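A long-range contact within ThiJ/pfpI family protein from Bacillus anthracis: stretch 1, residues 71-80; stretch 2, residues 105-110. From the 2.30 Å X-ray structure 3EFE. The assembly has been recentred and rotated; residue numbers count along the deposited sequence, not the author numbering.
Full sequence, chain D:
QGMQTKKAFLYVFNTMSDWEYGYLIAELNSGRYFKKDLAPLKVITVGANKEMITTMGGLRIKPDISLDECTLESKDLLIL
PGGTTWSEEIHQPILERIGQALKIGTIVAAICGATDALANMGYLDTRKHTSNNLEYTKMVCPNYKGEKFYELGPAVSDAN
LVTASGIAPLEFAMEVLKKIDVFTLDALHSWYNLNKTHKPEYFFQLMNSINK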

# COMPACT_ATOMS: atom_id res chain seq x y z
N THR D 71 13.65 -20.88 -4.42
CA THR D 71 15.02 -20.80 -4.94
C THR D 71 15.27 -19.38 -5.39
O THR D 71 14.47 -18.81 -6.13
CB THR D 71 15.22 -21.75 -6.17
OG1 THR D 71 14.79 -23.06 -5.82
CG2 THR D 71 16.72 -21.82 -6.65
N LEU D 72 16.38 -18.79 -4.92
CA LEU D 72 16.74 -17.43 -5.28
C LEU D 72 17.90 -17.54 -6.25
O LEU D 72 18.85 -18.26 -6.00
CB LEU D 72 17.11 -16.58 -4.04
CG LEU D 72 16.03 -15.83 -3.20
CD1 LEU D 72 14.63 -15.65 -3.90
CD2 LEU D 72 15.88 -16.45 -1.81
N GLU D 73 17.81 -16.83 -7.36
CA GLU D 73 18.68 -17.03 -8.52
C GLU D 73 19.12 -15.67 -9.02
O GLU D 73 18.52 -14.66 -8.64
CB GLU D 73 17.95 -17.78 -9.64
CG GLU D 73 18.00 -19.33 -9.55
CD GLU D 73 16.86 -20.02 -10.36
OE1 GLU D 73 16.36 -19.44 -11.37
OE2 GLU D 73 16.43 -21.15 -9.98
N SER D 74 20.17 -15.65 -9.85
CA SER D 74 20.76 -14.40 -10.26
C SER D 74 19.60 -13.70 -10.89
O SER D 74 18.78 -14.32 -11.58
CB SER D 74 21.92 -14.59 -11.26
OG SER D 74 22.81 -13.44 -11.30
N LYS D 75 19.49 -12.42 -10.61
CA LYS D 75 18.43 -11.57 -11.14
C LYS D 75 16.95 -11.87 -10.75
O LYS D 75 16.05 -11.18 -11.28
CB LYS D 75 18.52 -11.48 -12.64
CG LYS D 75 19.91 -11.32 -13.22
CD LYS D 75 20.84 -10.32 -12.52
CE LYS D 75 22.28 -10.30 -13.21
NZ LYS D 75 22.88 -11.69 -13.54
N ASP D 76 16.67 -12.82 -9.82
CA ASP D 76 15.32 -12.93 -9.25
C ASP D 76 15.13 -11.64 -8.47
O ASP D 76 16.08 -10.90 -8.26
CB ASP D 76 15.15 -14.18 -8.36
CG ASP D 76 14.86 -15.51 -9.19
OD1 ASP D 76 14.48 -15.35 -10.37
OD2 ASP D 76 14.97 -16.67 -8.65
N LEU D 77 13.91 -11.34 -8.08
CA LEU D 77 13.62 -10.20 -7.17
C LEU D 77 13.07 -10.73 -5.86
O LEU D 77 12.10 -11.50 -5.86
CB LEU D 77 12.66 -9.14 -7.79
CG LEU D 77 12.13 -7.97 -6.85
CD1 LEU D 77 13.21 -6.89 -6.48
CD2 LEU D 77 10.86 -7.31 -7.51
N LEU D 78 13.70 -10.29 -4.76
CA LEU D 78 13.18 -10.54 -3.39
C LEU D 78 12.86 -9.25 -2.64
O LEU D 78 13.74 -8.50 -2.33
CB LEU D 78 14.18 -11.32 -2.55
CG LEU D 78 13.78 -11.70 -1.12
CD1 LEU D 78 12.54 -12.60 -1.04
CD2 LEU D 78 15.00 -12.32 -0.38
N ILE D 79 11.55 -9.01 -2.40
CA ILE D 79 11.04 -7.87 -1.62
C ILE D 79 10.95 -8.19 -0.07
O ILE D 79 10.27 -9.15 0.39
CB ILE D 79 9.63 -7.38 -2.13
CG1 ILE D 79 9.69 -7.10 -3.62
CG2 ILE D 79 9.13 -6.12 -1.34
CD1 ILE D 79 8.34 -7.22 -4.37
N LEU D 80 11.63 -7.36 0.71
CA LEU D 80 11.48 -7.45 2.17
C LEU D 80 10.82 -6.20 2.73
O LEU D 80 11.44 -5.15 2.84
CB LEU D 80 12.80 -7.73 2.85
CG LEU D 80 13.76 -8.65 2.09
CD1 LEU D 80 15.19 -8.37 2.63
CD2 LEU D 80 13.30 -10.12 2.16
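Stretch 2 105-110: GTIVAA

Five backbone hydrogen bonds fix stretch 2 against stretch 1, and the three most nearly linear lie between the strands. Leu80 N donates to Ala109 O at 2.6 Å with an N-H...O angle of 174°; Ala109 N donates to Leu78 O at 2.9 Å and 173°; Leu78 N donates to Ile107 O at 2.9 Å and 172°. Donors thus alternate between the two stretches, with Ala109 using both its N and its O, bonded to Leu78 and Leu80 in turn. That pattern, in which one residue bridges two positions spaced two apart on its neighbour, is the signature of a parallel pair. Ile107 N extends the ladder to Asp76 O at 3.0 Å, but its angle of 139° marks a more bent bond just before strand 77-80 begins.

The fifth bond lies outside the paired strands: Lys75 N donates to Gly105 O at 3.0 Å and 163°. It is made from within a type II turn running from Glu73 to Asp76, which is closed by Asp76 N to Glu73 O at 2.9 Å. Lys75 has phi/psi of 64/6, as expected at the third position of such a turn.

The axes of strands 77-80 and 107-110 confirm the direction, making an angle of 14° between their N-to-C directions and approaching to 4.7 Å. Residues 107 to 110 have extended backbone angles, with phi from -70 to -120° and psi from 111 to 134°. The register advances one residue at a time: CA-CA distances are 4.9 Å for Leu77 with Ile107, 4.8 Å for Ile79 with Ala109, and similar for Leu78 with Val108 and Leu80 with Ala110. Weaker CA-H...O contacts supplement the ladder, among them Ile79 CA to Ala109 O at 3.3 Å and Val108 CA to Leu78 O at 3.5 Å.

Gly105 enters differently, as the first residue after a helix to leave helical angles, with phi/psi of 106/23. These angles alone call for glycine, since a CB would jam against the preceding carbonyl O. An ideal CB would also fall 2.6 Å from Ser74 OG, a clash. Lys75 NZ donates to that same Ser74 OG at 2.8 Å.

Packing follows the alternation of the strands. On the face carrying Leu77, Ile79, Ile107 and Ala109, Leu77 CD1 lies 3.9 Å from Ile107 CG2 and 4.1 Å from Ala109 CB, so this one methyl touches two successive side chains on its face. The other face repeats the arrangement through Leu80, whose CD1 is 3.9 Å from Val108 CG2 and 4.1 Å from Ala110 CB. Before the strands, Thr106 places its CG2 3.8 Å from Leu72 CB and 3.2 Å from Glu73 O; its buried OG1 has no polar partner in the model. Altogether the two stretches bury 590 Å², summed over both sides.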

# COMPACT_ATOMS: atom_id res chain seq x y z
N GLY D 105 23.48 -13.05 -7.12
CA GLY D 105 23.08 -11.82 -7.84
C GLY D 105 21.59 -11.56 -7.84
O GLY D 105 21.08 -10.83 -8.67
N THR D 106 20.88 -12.14 -6.88
CA THR D 106 19.45 -11.85 -6.79
C THR D 106 19.27 -10.42 -6.28
O THR D 106 20.01 -10.01 -5.38
CB THR D 106 18.69 -12.87 -5.97
OG1 THR D 106 18.25 -12.28 -4.80
CG2 THR D 106 19.48 -14.07 -5.65
N ILE D 107 18.40 -9.63 -6.94
CA ILE D 107 18.11 -8.24 -6.53
C ILE D 107 17.31 -8.34 -5.21
O ILE D 107 16.27 -8.99 -5.16
CB ILE D 107 17.23 -7.48 -7.57
CG1 ILE D 107 17.79 -7.62 -9.00
CG2 ILE D 107 16.95 -6.01 -7.16
CD1 ILE D 107 19.20 -7.23 -9.18
N VAL D 108 17.85 -7.77 -4.14
CA VAL D 108 17.10 -7.72 -2.87
C VAL D 108 16.70 -6.30 -2.53
O VAL D 108 17.50 -5.38 -2.59
CB VAL D 108 17.72 -8.57 -1.65
CG1 VAL D 108 19.00 -9.22 -2.02
CG2 VAL D 108 17.72 -7.77 -0.32
N ALA D 109 15.41 -6.14 -2.26
CA ALA D 109 14.78 -4.84 -2.04
C ALA D 109 14.22 -4.91 -0.63
O ALA D 109 13.28 -5.71 -0.41
CB ALA D 109 13.66 -4.62 -3.05
N ALA D 110 14.82 -4.11 0.30
CA ALA D 110 14.48 -4.05 1.76
C ALA D 110 13.97 -2.68 2.11
O ALA D 110 14.54 -1.69 1.74
CB ALA D 110 15.71 -4.32 2.62